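Local coordinates for protein putative fructosamine-3-kinase (Thermobifida fusca YX, PDB 3F7W) that probably acts as a kinase of the fructosamine kinase family, phosphorylating sugar adducts on amines, although its own substrate is not established, at residues L63-L68 with L87-V92; E100-F105 with L231-R236; E143-Q148 with D176-L181; G161-G166 with P262-V267. One frame throughout, in Å; residues are numbered along the deposited sequence. Where two conformers were deposited one is given.

Contact 1. Residues L63-L68 with L87-V92; sequences LGLDWL and LAMEWV
Leu-65 of helix 57-68 meets Met-89 and, more lightly, Leu-87, both on strand 86-90. Leu-87 and Met-89 direct their side chains to the helix, and Ala-88 between them does not. Met-89 is modelled as selenomethionine. Its CB leaves the strand toward the helix but stays beyond contact with Leu-65. CG sits between the backbone N and the carbonyl carbon (chi1 71°) and also stops short. The chain then runs straight through chi2 and brings SE to 4.2 Å from Leu-65 CD1. At chi3 it bends (69°), which swings the terminal CE onto the leucine. Met-89 CE lies 3.5 Å from Leu-65 CD1, tighter than usual for two carbons. The two side chains cross at about a right angle, and the methionine tip meets the CD1 branch of Leu-65. The same methyl serves the other neighbour: Leu-65 CD1 is 4.2 Å from Leu-87 CD2. No hydrogen bond joins the two segments. Val-76, Val-79 and Pro-212 also pack on Leu-65, and Phe-43 and Glu-61 touch Met-89. Just past Met-89, the backbone O of Glu-90 and the backbone N of Val-92 bind an unidentified ligand. This spacing is that of the adenine-binding hinge of protein kinase-like folds. Met-89 thus probably stands at the gatekeeper position. The contact is characteristic of the N-terminal lobe of that fold, where the C helix packs against the fifth strand of the sheet.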
loop_
_atom_site.group_PDB
_atom_site.type_symbol
_atom_site.label_atom_id
_atom_site.label_comp_id
_atom_site.label_asym_id
_atom_site.label_seq_id
_atom_site.Cartn_x
_atom_site.Cartn_y
_atom_site.Cartn_z
ATOM N N LEU A 63 -5.262 9.440 -7.238
ATOM C CA LEU A 63 -6.193 9.928 -6.211
ATOM C C LEU A 63 -5.723 9.516 -4.827
ATOM O O LEU A 63 -5.833 10.287 -3.853
ATOM C CB LEU A 63 -7.617 9.464 -6.479
ATOM C CG LEU A 63 -8.296 10.001 -7.771
ATOM C CD1 LEU A 63 -9.784 9.659 -7.788
ATOM C CD2 LEU A 63 -8.100 11.504 -7.931
ATOM N N GLY A 64 -5.185 8.302 -4.720
ATOM C CA GLY A 64 -4.700 7.803 -3.439
ATOM C C GLY A 64 -3.491 8.596 -2.969
ATOM O O GLY A 64 -3.406 8.934 -1.807
ATOM N N LEU A 65 -2.588 8.932 -3.888
ATOM C CA LEU A 65 -1.432 9.766 -3.537
ATOM C C LEU A 65 -1.880 11.158 -3.055
ATOM O O LEU A 65 -1.356 11.677 -2.050
ATOM C CB LEU A 65 -0.466 9.896 -4.715
ATOM C CG LEU A 65 0.434 8.721 -5.073
ATOM C CD1 LEU A 65 1.093 8.877 -6.475
ATOM C CD2 LEU A 65 1.496 8.459 -3.980
ATOM N N ASP A 66 -2.860 11.748 -3.742
ATOM C CA ASP A 66 -3.345 13.075 -3.377
ATOM C C ASP A 66 -3.973 13.055 -2.004
ATOM O O ASP A 66 -3.771 13.946 -1.187
ATOM C CB ASP A 66 -4.334 13.592 -4.428
ATOM C CG ASP A 66 -4.978 14.917 -4.042
ATOM O OD1 ASP A 66 -4.286 15.933 -4.047
ATOM O OD2 ASP A 66 -6.180 14.920 -3.759
ATOM N N TRP A 67 -4.772 12.035 -1.760
ATOM C CA TRP A 67 -5.514 11.919 -0.529
ATOM C C TRP A 67 -4.612 11.579 0.651
ATOM O O TRP A 67 -4.744 12.129 1.748
ATOM C CB TRP A 67 -6.601 10.871 -0.742
ATOM C CG TRP A 67 -7.521 10.610 0.436
ATOM C CD1 TRP A 67 -8.574 11.381 0.851
ATOM C CD2 TRP A 67 -7.529 9.440 1.267
ATOM N NE1 TRP A 67 -9.198 10.789 1.936
ATOM C CE2 TRP A 67 -8.590 9.588 2.196
ATOM C CE3 TRP A 67 -6.745 8.281 1.315
ATOM C CZ2 TRP A 67 -8.886 8.612 3.158
ATOM C CZ3 TRP A 67 -7.025 7.330 2.273
ATOM C CH2 TRP A 67 -8.095 7.486 3.166
ATOM N N LEU A 68 -3.677 10.677 0.444
ATOM C CA LEU A 68 -2.786 10.255 1.493
ATOM C C LEU A 68 -1.751 11.310 1.850
ATOM O O LEU A 68 -1.234 11.335 2.988
ATOM C CB LEU A 68 -2.125 8.944 1.012
ATOM C CG LEU A 68 -1.474 7.989 1.949
ATOM C CD1 LEU A 68 -2.534 7.388 2.931
ATOM C CD2 LEU A 68 -0.762 6.929 1.056
ATOM N N LEU A 87 1.509 8.266 -15.092
ATOM C CA LEU A 87 1.546 8.879 -13.778
ATOM C C LEU A 87 2.977 9.386 -13.556
ATOM O O LEU A 87 3.922 8.602 -13.623
ATOM C CB LEU A 87 1.119 7.868 -12.708
ATOM C CG LEU A 87 1.182 8.267 -11.233
ATOM C CD1 LEU A 87 0.379 9.529 -10.942
ATOM C CD2 LEU A 87 0.717 7.102 -10.310
ATOM N N ALA A 88 3.104 10.705 -13.386
ATOM C CA ALA A 88 4.390 11.415 -13.215
ATOM C C ALA A 88 4.395 12.025 -11.810
ATOM O O ALA A 88 3.459 12.764 -11.445
ATOM C CB ALA A 88 4.549 12.525 -14.235
HETATM N N MSE A 89 5.429 11.697 -11.043
HETATM C CA MSE A 89 5.559 12.136 -9.682
HETATM C C MSE A 89 6.977 12.505 -9.362
HETATM O O MSE A 89 7.903 12.244 -10.121
HETATM C CB MSE A 89 5.089 11.038 -8.722
HETATM C CG MSE A 89 5.972 9.858 -8.630
HETATM SE SE MSE A 89 5.151 8.535 -7.449
HETATM C CE MSE A 89 3.696 8.096 -8.672
ATOM N N GLU A 90 7.139 13.081 -8.179
ATOM C CA GLU A 90 8.437 13.392 -7.617
ATOM C C GLU A 90 9.384 12.178 -7.626
ATOM O O GLU A 90 8.993 11.067 -7.240
ATOM C CB GLU A 90 8.146 13.899 -6.201
ATOM C CG GLU A 90 9.279 14.293 -5.370
ATOM C CD GLU A 90 8.804 14.817 -4.001
ATOM O OE1 GLU A 90 7.581 14.721 -3.670
ATOM O OE2 GLU A 90 9.679 15.315 -3.263
ATOM N N TRP A 91 10.612 12.378 -8.096
ATOM C CA TRP A 91 11.658 11.365 -8.065
ATOM C C TRP A 91 12.356 11.398 -6.710
ATOM O O TRP A 91 12.670 12.472 -6.203
ATOM C CB TRP A 91 12.693 11.605 -9.174
ATOM C CG TRP A 91 13.858 10.659 -9.122
ATOM C CD1 TRP A 91 15.061 10.862 -8.484
ATOM C CD2 TRP A 91 13.943 9.366 -9.731
ATOM N NE1 TRP A 91 15.863 9.758 -8.641
ATOM C CE2 TRP A 91 15.207 8.829 -9.403
ATOM C CE3 TRP A 91 13.068 8.600 -10.518
ATOM C CZ2 TRP A 91 15.615 7.569 -9.831
ATOM C CZ3 TRP A 91 13.466 7.345 -10.926
ATOM C CH2 TRP A 91 14.744 6.845 -10.606
ATOM N N VAL A 92 12.576 10.221 -6.149
ATOM C CA VAL A 92 13.245 10.064 -4.864
ATOM C C VAL A 92 14.593 9.403 -5.099
ATOM O O VAL A 92 14.669 8.355 -5.715
ATOM C CB VAL A 92 12.403 9.165 -3.890
ATOM C CG1 VAL A 92 13.092 9.078 -2.522
ATOM C CG2 VAL A 92 10.996 9.717 -3.733
#

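Contact 2. Residues E100-F105 with L231-R236; sequences EAAERF and LPYLDR
Ala-102 of helix 99-114 packs closely against Tyr-233, at the turn that starts helix 234-244. The two CB atoms, Ala-102 CB and Tyr-233 CB, are 3.5 Å apart. The same methyl has a second neighbour further along, with Ala-102 CB 4.0 Å from Arg-236 CB. The backbones come near beside this small residue: Glu-103 CA and Arg-236 O are 4.2 Å apart. Tyr-233 is the N-cap residue and the third position of a type II turn from Leu-231 to Leu-234, with a positive phi of 56°. The outer side is looser and more exposed. Arg-236 runs extended from CG to NE, and Glu-103 brings OE2 up to the edge of its guanidinium. Glu-103 OE2 stays 4.3 Å from Arg-236 NE, beyond a salt bridge, though the opposite charges probably attract weakly. Phe-105 and Leu-231 each point toward the other segment. Trp-202 of strand 200-203 touches both Ala-102 and Leu-231. Val-237 of helix 234-244 packs on Ala-102, Phe-105 and Leu-231, and helix 219-229 meets Leu-231 through Leu-226.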
loop_
_atom_site.group_PDB
_atom_site.type_symbol
_atom_site.label_atom_id
_atom_site.label_comp_id
_atom_site.label_asym_id
_atom_site.label_seq_id
_atom_site.Cartn_x
_atom_site.Cartn_y
_atom_site.Cartn_z
ATOM N N GLU A 100 18.122 7.512 12.846
ATOM C CA GLU A 100 17.581 8.870 12.890
ATOM C C GLU A 100 16.400 9.052 11.932
ATOM O O GLU A 100 15.378 9.657 12.279
ATOM C CB GLU A 100 18.674 9.872 12.520
ATOM C CG GLU A 100 19.860 9.948 13.503
ATOM C CD GLU A 100 20.890 8.796 13.430
ATOM O OE1 GLU A 100 21.087 8.132 12.376
ATOM O OE2 GLU A 100 21.539 8.576 14.477
ATOM N N ALA A 101 16.561 8.538 10.724
ATOM C CA ALA A 101 15.502 8.582 9.714
ATOM C C ALA A 101 14.320 7.722 10.166
ATOM O O ALA A 101 13.173 8.050 9.907
ATOM C CB ALA A 101 16.049 8.073 8.372
ATOM N N ALA A 102 14.618 6.607 10.825
ATOM C CA ALA A 102 13.586 5.687 11.286
ATOM C C ALA A 102 12.667 6.345 12.309
ATOM O O ALA A 102 11.432 6.216 12.222
ATOM C CB ALA A 102 14.190 4.404 11.866
ATOM N N GLU A 103 13.254 7.032 13.278
ATOM C CA GLU A 103 12.449 7.768 14.256
ATOM C C GLU A 103 11.582 8.821 13.576
ATOM O O GLU A 103 10.385 8.975 13.878
ATOM C CB GLU A 103 13.350 8.431 15.288
ATOM C CG GLU A 103 14.179 7.455 16.086
ATOM C CD GLU A 103 15.137 8.174 17.027
ATOM O OE1 GLU A 103 14.805 9.315 17.430
ATOM O OE2 GLU A 103 16.207 7.598 17.347
ATOM N N ARG A 104 12.160 9.516 12.605
ATOM C CA ARG A 104 11.425 10.570 11.928
ATOM C C ARG A 104 10.285 9.962 11.089
ATOM O O ARG A 104 9.170 10.481 11.076
ATOM C CB ARG A 104 12.378 11.404 11.085
ATOM C CG ARG A 104 13.376 12.221 11.951
ATOM C CD ARG A 104 14.256 13.097 11.088
ATOM N NE ARG A 104 13.424 14.159 10.537
ATOM C CZ ARG A 104 13.161 15.308 11.156
ATOM N NH1 ARG A 104 13.691 15.582 12.353
ATOM N NH2 ARG A 104 12.362 16.195 10.564
ATOM N N PHE A 105 10.549 8.815 10.480
ATOM C CA PHE A 105 9.544 8.128 9.657
ATOM C C PHE A 105 8.359 7.662 10.502
ATOM O O PHE A 105 7.222 7.738 10.069
ATOM C CB PHE A 105 10.195 6.976 8.918
ATOM C CG PHE A 105 9.269 6.227 8.011
ATOM C CD1 PHE A 105 8.409 6.901 7.142
ATOM C CD2 PHE A 105 9.219 4.833 8.052
ATOM C CE1 PHE A 105 7.559 6.175 6.289
ATOM C CE2 PHE A 105 8.388 4.136 7.221
ATOM C CZ PHE A 105 7.536 4.817 6.344
ATOM N N LEU A 231 11.538 -4.571 8.135
ATOM C CA LEU A 231 11.946 -3.219 7.762
ATOM C C LEU A 231 13.188 -2.882 8.540
ATOM O O LEU A 231 13.258 -3.216 9.722
ATOM C CB LEU A 231 10.876 -2.208 8.150
ATOM C CG LEU A 231 11.080 -0.762 7.674
ATOM C CD1 LEU A 231 10.758 -0.635 6.169
ATOM C CD2 LEU A 231 10.260 0.227 8.525
ATOM N N PRO A 232 14.148 -2.189 7.909
ATOM C CA PRO A 232 15.271 -1.688 8.703
ATOM C C PRO A 232 14.765 -0.843 9.843
ATOM O O PRO A 232 13.858 -0.027 9.641
ATOM C CB PRO A 232 16.063 -0.860 7.692
ATOM C CG PRO A 232 15.724 -1.518 6.339
ATOM C CD PRO A 232 14.265 -1.833 6.482
ATOM N N TYR A 233 15.325 -1.044 11.043
ATOM C CA TYR A 233 14.976 -0.231 12.214
ATOM C C TYR A 233 13.469 -0.231 12.536
ATOM O O TYR A 233 12.938 0.766 13.012
ATOM C CB TYR A 233 15.510 1.218 12.052
ATOM C CG TYR A 233 17.000 1.248 11.837
ATOM C CD1 TYR A 233 17.886 0.872 12.866
ATOM C CD2 TYR A 233 17.544 1.576 10.598
ATOM C CE1 TYR A 233 19.241 0.867 12.660
ATOM C CE2 TYR A 233 18.899 1.560 10.382
ATOM C CZ TYR A 233 19.752 1.195 11.408
ATOM O OH TYR A 233 21.115 1.194 11.200
ATOM N N LEU A 234 12.803 -1.359 12.279
ATOM C CA LEU A 234 11.369 -1.487 12.544
ATOM C C LEU A 234 10.976 -1.031 13.932
ATOM O O LEU A 234 10.045 -0.253 14.066
ATOM C CB LEU A 234 10.891 -2.921 12.357
ATOM C CG LEU A 234 9.396 -3.148 12.583
ATOM C CD1 LEU A 234 8.511 -2.298 11.630
ATOM C CD2 LEU A 234 9.080 -4.630 12.435
ATOM N N ASP A 235 11.677 -1.495 14.971
ATOM C CA ASP A 235 11.293 -1.126 16.329
ATOM C C ASP A 235 11.426 0.373 16.600
ATOM O O ASP A 235 10.601 0.945 17.314
ATOM C CB ASP A 235 12.102 -1.917 17.358
ATOM C CG ASP A 235 11.687 -3.366 17.431
ATOM O OD1 ASP A 235 10.531 -3.657 17.100
ATOM O OD2 ASP A 235 12.521 -4.202 17.836
ATOM N N ARG A 236 12.447 1.017 16.035
ATOM C CA ARG A 236 12.566 2.473 16.165
ATOM C C ARG A 236 11.423 3.215 15.483
ATOM O O ARG A 236 10.951 4.222 16.005
ATOM C CB ARG A 236 13.868 2.996 15.606
ATOM C CG ARG A 236 15.050 2.770 16.518
ATOM C CD ARG A 236 16.272 3.510 16.007
ATOM N NE ARG A 236 17.386 3.502 16.964
ATOM C CZ ARG A 236 18.203 2.472 17.174
ATOM N NH1 ARG A 236 18.043 1.319 16.526
ATOM N NH2 ARG A 236 19.194 2.592 18.052
#

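Contact 3. Residues E143-Q148 with D176-L181; sequences EFYAEQ and DALDHL
Glu-143 OE1 is gripped by two groups, the hydroxyl of Thr-140 and a water that donates to it at 2.7 Å. That water leads across to Asp-179 of the other segment. Asp-179 was deposited in two conformers, so the details of its carboxylate are doubtful. In the conformer described, the water also donates to Asp-179 OD1, but weakly. The two acids come close beside this bridge, with Glu-143 OE2 3.8 Å from Asp-179 OD2. Their side chains cross at about a right angle, and the carboxylate planes are 44° apart. Glu-143 starts away from the other segment, and its chain bends at chi2 (70°), which turns the carboxylate back toward Asp-179. Next to the acids, the rest of the contact is apolar. Leu-178 places CG anti to its backbone N (chi1 -168°) and reaches over to helix 141-159. Its CD2 methyl does the touching: Leu-178 CD2 is 4.1 Å from Ala-146 CB. The same methyl meets the Tyr-145 ring at its edge, with Leu-178 CD2 4.5 Å from Tyr-145 CD2. The far end of that ring is fixed elsewhere, since Tyr-145 OH bonds to the backbone O of Leu-257 and the backbone N of His-261. Trp-141 stacks on the ring. The contact joins the first turns of helix 141-159 to the short helix 178-181. Leu-257 of helix 251-270 packs on Leu-178, and Leu-175 of helix 165-176 packs on Ala-146.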
loop_
_atom_site.group_PDB
_atom_site.type_symbol
_atom_site.label_atom_id
_atom_site.label_comp_id
_atom_site.label_asym_id
_atom_site.label_seq_id
_atom_site.Cartn_x
_atom_site.Cartn_y
_atom_site.Cartn_z
ATOM N N GLU A 143 -16.606 -6.069 9.400
ATOM C CA GLU A 143 -17.352 -6.334 8.167
ATOM C C GLU A 143 -16.571 -5.935 6.906
ATOM O O GLU A 143 -16.541 -6.654 5.915
ATOM C CB GLU A 143 -18.684 -5.582 8.204
ATOM C CG GLU A 143 -19.703 -6.130 9.209
ATOM C CD GLU A 143 -19.360 -5.895 10.691
ATOM O OE1 GLU A 143 -18.594 -4.957 11.056
ATOM O OE2 GLU A 143 -19.897 -6.671 11.511
ATOM N N PHE A 144 -16.000 -4.746 6.932
ATOM C CA PHE A 144 -15.154 -4.293 5.857
ATOM C C PHE A 144 -14.006 -5.280 5.580
ATOM O O PHE A 144 -13.755 -5.664 4.434
ATOM C CB PHE A 144 -14.610 -2.907 6.225
ATOM C CG PHE A 144 -13.517 -2.430 5.340
ATOM C CD1 PHE A 144 -13.787 -2.003 4.050
ATOM C CD2 PHE A 144 -12.205 -2.393 5.805
ATOM C CE1 PHE A 144 -12.762 -1.568 3.232
ATOM C CE2 PHE A 144 -11.182 -1.940 4.986
ATOM C CZ PHE A 144 -11.467 -1.533 3.706
ATOM N N TYR A 145 -13.309 -5.703 6.634
ATOM C CA TYR A 145 -12.136 -6.542 6.456
ATOM C C TYR A 145 -12.534 -7.915 5.903
ATOM O O TYR A 145 -11.994 -8.362 4.896
ATOM C CB TYR A 145 -11.416 -6.695 7.782
ATOM C CG TYR A 145 -10.029 -7.285 7.680
ATOM C CD1 TYR A 145 -9.044 -6.655 6.937
ATOM C CD2 TYR A 145 -9.689 -8.450 8.363
ATOM C CE1 TYR A 145 -7.739 -7.176 6.871
ATOM C CE2 TYR A 145 -8.397 -8.971 8.306
ATOM C CZ TYR A 145 -7.425 -8.334 7.548
ATOM O OH TYR A 145 -6.142 -8.839 7.467
ATOM N N ALA A 146 -13.517 -8.551 6.542
ATOM C CA ALA A 146 -13.990 -9.869 6.113
ATOM C C ALA A 146 -14.463 -9.839 4.657
ATOM O O ALA A 146 -13.972 -10.602 3.824
ATOM C CB ALA A 146 -15.084 -10.393 7.040
ATOM N N GLU A 147 -15.364 -8.920 4.338
ATOM C CA GLU A 147 -16.099 -8.956 3.074
ATOM C C GLU A 147 -15.328 -8.332 1.904
ATOM O O GLU A 147 -15.484 -8.763 0.751
ATOM C CB GLU A 147 -17.430 -8.235 3.224
ATOM C CG GLU A 147 -18.343 -8.843 4.287
ATOM C CD GLU A 147 -19.516 -7.958 4.638
ATOM O OE1 GLU A 147 -19.953 -7.190 3.780
ATOM O OE2 GLU A 147 -20.043 -8.055 5.762
ATOM N N GLN A 148 -14.508 -7.335 2.214
ATOM C CA GLN A 148 -13.762 -6.568 1.194
ATOM C C GLN A 148 -12.238 -6.758 1.179
ATOM O O GLN A 148 -11.589 -6.397 0.187
ATOM C CB GLN A 148 -14.118 -5.073 1.318
ATOM C CG GLN A 148 -15.607 -4.875 1.015
ATOM C CD GLN A 148 -16.139 -3.463 1.215
ATOM O OE1 GLN A 148 -17.295 -3.326 1.592
ATOM N NE2 GLN A 148 -15.322 -2.411 0.931
ATOM N N ASP A 176 -15.111 -15.989 11.544
ATOM C CA ASP A 176 -16.207 -16.279 12.468
ATOM C C ASP A 176 -15.906 -15.771 13.875
ATOM O O ASP A 176 -16.841 -15.526 14.644
ATOM C CB ASP A 176 -16.501 -17.780 12.505
ATOM C CG ASP A 176 -17.160 -18.289 11.226
ATOM O OD1 ASP A 176 -17.582 -17.474 10.367
ATOM O OD2 ASP A 176 -17.260 -19.529 11.082
ATOM N N ALA A 177 -14.613 -15.629 14.203
ATOM C CA ALA A 177 -14.150 -15.174 15.521
ATOM C C ALA A 177 -13.775 -13.694 15.515
ATOM O O ALA A 177 -13.316 -13.143 16.521
ATOM C CB ALA A 177 -12.969 -16.034 15.978
ATOM N N LEU A 178 -14.001 -13.043 14.378
ATOM C CA LEU A 178 -13.451 -11.721 14.134
ATOM C C LEU A 178 -13.973 -10.668 15.099
ATOM O O LEU A 178 -13.231 -9.771 15.485
ATOM C CB LEU A 178 -13.686 -11.293 12.674
ATOM C CG LEU A 178 -12.959 -10.067 12.145
ATOM C CD1 LEU A 178 -11.458 -10.164 12.400
ATOM C CD2 LEU A 178 -13.266 -9.866 10.633
ATOM N N ASP A 179 -15.236 -10.744 15.513
ATOM C CA ASP A 179 -15.772 -9.689 16.396
ATOM C C ASP A 179 -15.288 -9.836 17.857
ATOM O O ASP A 179 -15.599 -8.996 18.699
ATOM C CB ASP A 179 -17.309 -9.548 16.274
ATOM C CG ASP A 179 -17.727 -8.453 15.269
ATOM O OD1 ASP A 179 -17.696 -7.243 15.624
ATOM O OD2 ASP A 179 -18.090 -8.804 14.121
ATOM N N HIS A 180 -14.519 -10.885 18.150
ATOM C CA HIS A 180 -13.662 -10.890 19.347
ATOM C C HIS A 180 -12.238 -10.494 18.979
ATOM O O HIS A 180 -11.642 -9.621 19.607
ATOM C CB HIS A 180 -13.604 -12.255 20.025
ATOM C CG HIS A 180 -12.473 -12.388 21.005
ATOM N ND1 HIS A 180 -12.397 -11.642 22.164
ATOM C CD2 HIS A 180 -11.362 -13.165 20.987
ATOM C CE1 HIS A 180 -11.295 -11.961 22.820
ATOM N NE2 HIS A 180 -10.647 -12.880 22.126
ATOM N N LEU A 181 -11.713 -11.110 17.925
ATOM C CA LEU A 181 -10.292 -10.940 17.559
ATOM C C LEU A 181 -9.928 -9.498 17.186
ATOM O O LEU A 181 -8.792 -9.076 17.378
ATOM C CB LEU A 181 -9.915 -11.891 16.410
ATOM C CG LEU A 181 -10.027 -13.383 16.756
ATOM C CD1 LEU A 181 -9.783 -14.219 15.520
ATOM C CD2 LEU A 181 -9.064 -13.798 17.868
HETATM O O HOH W 1 -18.775 -4.537 13.757
#

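Contact 4. Residues G161-G166 with P262-V267; sequences GALTPG and PLLVHV
The turn that links helix 141-159 to helix 165-176 packs here through Ala-162 and Leu-163 against Leu-264 and Val-267 of helix 251-270. Gly-161 ends the first helix in a Schellman motif, with a positive phi of 78°. Thr-164 is the N-cap of the next helix. Its hydroxyl caps a backbone N of the first turn, while its own N bonds to Asp-167 OD2, consistent with a capping box. Between these two caps, Ala-162 and Leu-163 turn their side chains to helix 251-270. The connection belongs to the helical lobe of the kinase-like fold. No hydrogen bond crosses the contact, which is buried and wholly apolar. Leu-264 and Val-267 are about one helical turn apart and form a pair of neighbours for Leu-163. The two methyls of Leu-163 divide between them. Leu-163 CD1 lies 3.8 Å from Leu-264 CD2, and these two leucine side chains cross at about a right angle. The other branch, Leu-163 CD2, is 4.2 Å from Val-267 CG1. Leu-278 of helix 275-286 touches both leucines. Leu-154 and Ala-157 of helix 141-159 close in on Leu-163 as well. The valine takes part through one methyl. With chi1 at 172°, Val-267 CG1 stands opposite the backbone N and points at the turn. There it meets a second residue, and this is the shortest approach of the contact: Val-267 CG1 to Ala-162 CB, 3.6 Å.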
loop_
_atom_site.group_PDB
_atom_site.type_symbol
_atom_site.label_atom_id
_atom_site.label_comp_id
_atom_site.label_asym_id
_atom_site.label_seq_id
_atom_site.Cartn_x
_atom_site.Cartn_y
_atom_site.Cartn_z
ATOM N N GLY A 161 -6.799 -23.011 -7.011
ATOM C CA GLY A 161 -6.249 -24.232 -6.448
ATOM C C GLY A 161 -4.975 -24.020 -5.664
ATOM O O GLY A 161 -4.270 -24.997 -5.380
ATOM N N ALA A 162 -4.701 -22.774 -5.265
ATOM C CA ALA A 162 -3.549 -22.443 -4.435
ATOM C C ALA A 162 -3.819 -22.737 -2.968
ATOM O O ALA A 162 -2.884 -22.929 -2.185
ATOM C CB ALA A 162 -3.163 -20.975 -4.608
ATOM N N LEU A 163 -5.096 -22.777 -2.599
ATOM C CA LEU A 163 -5.503 -23.067 -1.230
ATOM C C LEU A 163 -6.482 -24.240 -1.246
ATOM O O LEU A 163 -7.306 -24.353 -2.157
ATOM C CB LEU A 163 -6.153 -21.848 -0.579
ATOM C CG LEU A 163 -5.299 -20.599 -0.336
ATOM C CD1 LEU A 163 -6.124 -19.501 0.308
ATOM C CD2 LEU A 163 -4.054 -20.931 0.508
ATOM N N THR A 164 -6.385 -25.097 -0.228
ATOM C CA THR A 164 -7.241 -26.293 -0.110
ATOM C C THR A 164 -8.540 -25.943 0.613
ATOM O O THR A 164 -8.623 -24.903 1.275
ATOM C CB THR A 164 -6.560 -27.389 0.728
ATOM O OG1 THR A 164 -6.341 -26.893 2.057
ATOM C CG2 THR A 164 -5.224 -27.813 0.112
ATOM N N PRO A 165 -9.549 -26.820 0.530
ATOM C CA PRO A 165 -10.766 -26.570 1.319
ATOM C C PRO A 165 -10.520 -26.422 2.843
ATOM O O PRO A 165 -11.199 -25.637 3.508
ATOM C CB PRO A 165 -11.641 -27.781 1.000
ATOM C CG PRO A 165 -11.129 -28.279 -0.333
ATOM C CD PRO A 165 -9.663 -28.043 -0.288
ATOM N N GLY A 166 -9.533 -27.143 3.360
ATOM C CA GLY A 166 -9.104 -27.031 4.764
ATOM C C GLY A 166 -8.470 -25.685 5.083
ATOM O O GLY A 166 -8.727 -25.112 6.135
ATOM N N PRO A 262 -2.833 -9.055 3.169
ATOM C CA PRO A 262 -1.697 -9.091 2.234
ATOM C C PRO A 262 -1.263 -10.478 1.890
ATOM O O PRO A 262 -0.866 -10.714 0.749
ATOM C CB PRO A 262 -0.575 -8.351 2.987
ATOM C CG PRO A 262 -1.001 -8.300 4.392
ATOM C CD PRO A 262 -2.505 -8.270 4.362
ATOM N N LEU A 263 -1.318 -11.412 2.848
ATOM C CA LEU A 263 -0.893 -12.773 2.537
ATOM C C LEU A 263 -1.785 -13.482 1.502
ATOM O O LEU A 263 -1.280 -14.223 0.626
ATOM C CB LEU A 263 -0.734 -13.628 3.812
ATOM C CG LEU A 263 0.540 -13.265 4.604
ATOM C CD1 LEU A 263 0.478 -13.884 6.018
ATOM C CD2 LEU A 263 1.867 -13.664 3.830
ATOM N N LEU A 264 -3.092 -13.270 1.601
ATOM C CA LEU A 264 -4.021 -13.781 0.597
ATOM C C LEU A 264 -3.812 -13.157 -0.791
ATOM O O LEU A 264 -3.895 -13.852 -1.811
ATOM C CB LEU A 264 -5.464 -13.584 1.053
ATOM C CG LEU A 264 -5.890 -14.542 2.171
ATOM C CD1 LEU A 264 -7.158 -13.995 2.847
ATOM C CD2 LEU A 264 -6.123 -15.988 1.642
ATOM N N VAL A 265 -3.524 -11.864 -0.822
ATOM C CA VAL A 265 -3.172 -11.214 -2.081
ATOM C C VAL A 265 -1.914 -11.847 -2.672
ATOM O O VAL A 265 -1.863 -12.101 -3.867
ATOM C CB VAL A 265 -3.015 -9.686 -1.904
ATOM C CG1 VAL A 265 -2.462 -9.027 -3.200
ATOM C CG2 VAL A 265 -4.367 -9.090 -1.538
ATOM N N HIS A 266 -0.920 -12.139 -1.838
ATOM C CA HIS A 266 0.340 -12.715 -2.340
ATOM C C HIS A 266 0.112 -14.116 -2.924
ATOM O O HIS A 266 0.656 -14.467 -3.984
ATOM C CB HIS A 266 1.417 -12.710 -1.262
ATOM C CG HIS A 266 1.683 -11.348 -0.712
ATOM N ND1 HIS A 266 1.555 -10.202 -1.477
ATOM C CD2 HIS A 266 2.042 -10.936 0.528
ATOM C CE1 HIS A 266 1.797 -9.145 -0.723
ATOM N NE2 HIS A 266 2.118 -9.561 0.491
ATOM N N VAL A 267 -0.713 -14.902 -2.242
ATOM C CA VAL A 267 -1.030 -16.242 -2.715
ATOM C C VAL A 267 -1.764 -16.109 -4.052
ATOM O O VAL A 267 -1.468 -16.834 -5.005
ATOM C CB VAL A 267 -1.832 -17.053 -1.687
ATOM C CG1 VAL A 267 -2.313 -18.399 -2.317
ATOM C CG2 VAL A 267 -0.946 -17.370 -0.490
#

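Contact 1 lies in the N-terminal lobe, next to the probable nucleotide site. The other three lie in the helical lobe. Contacts 1 and 4 are buried and purely apolar, made of methyl-to-methyl packing. Contacts 2 and 3 are partly buried and have a charged, exposed side: opposite charges short of a salt bridge in contact 2, like charges with a water bridging their other oxygens, weakly on one side, in contact 3. Contacts 3 and 4 are neighbours, with nearest atoms about 5 Å apart but no touch. They flank helix 165-176, and helix 251-270 takes part in contact 4 and borders contact 3. Contacts 1 and 2 each lie 31 Å, centre to centre, from both.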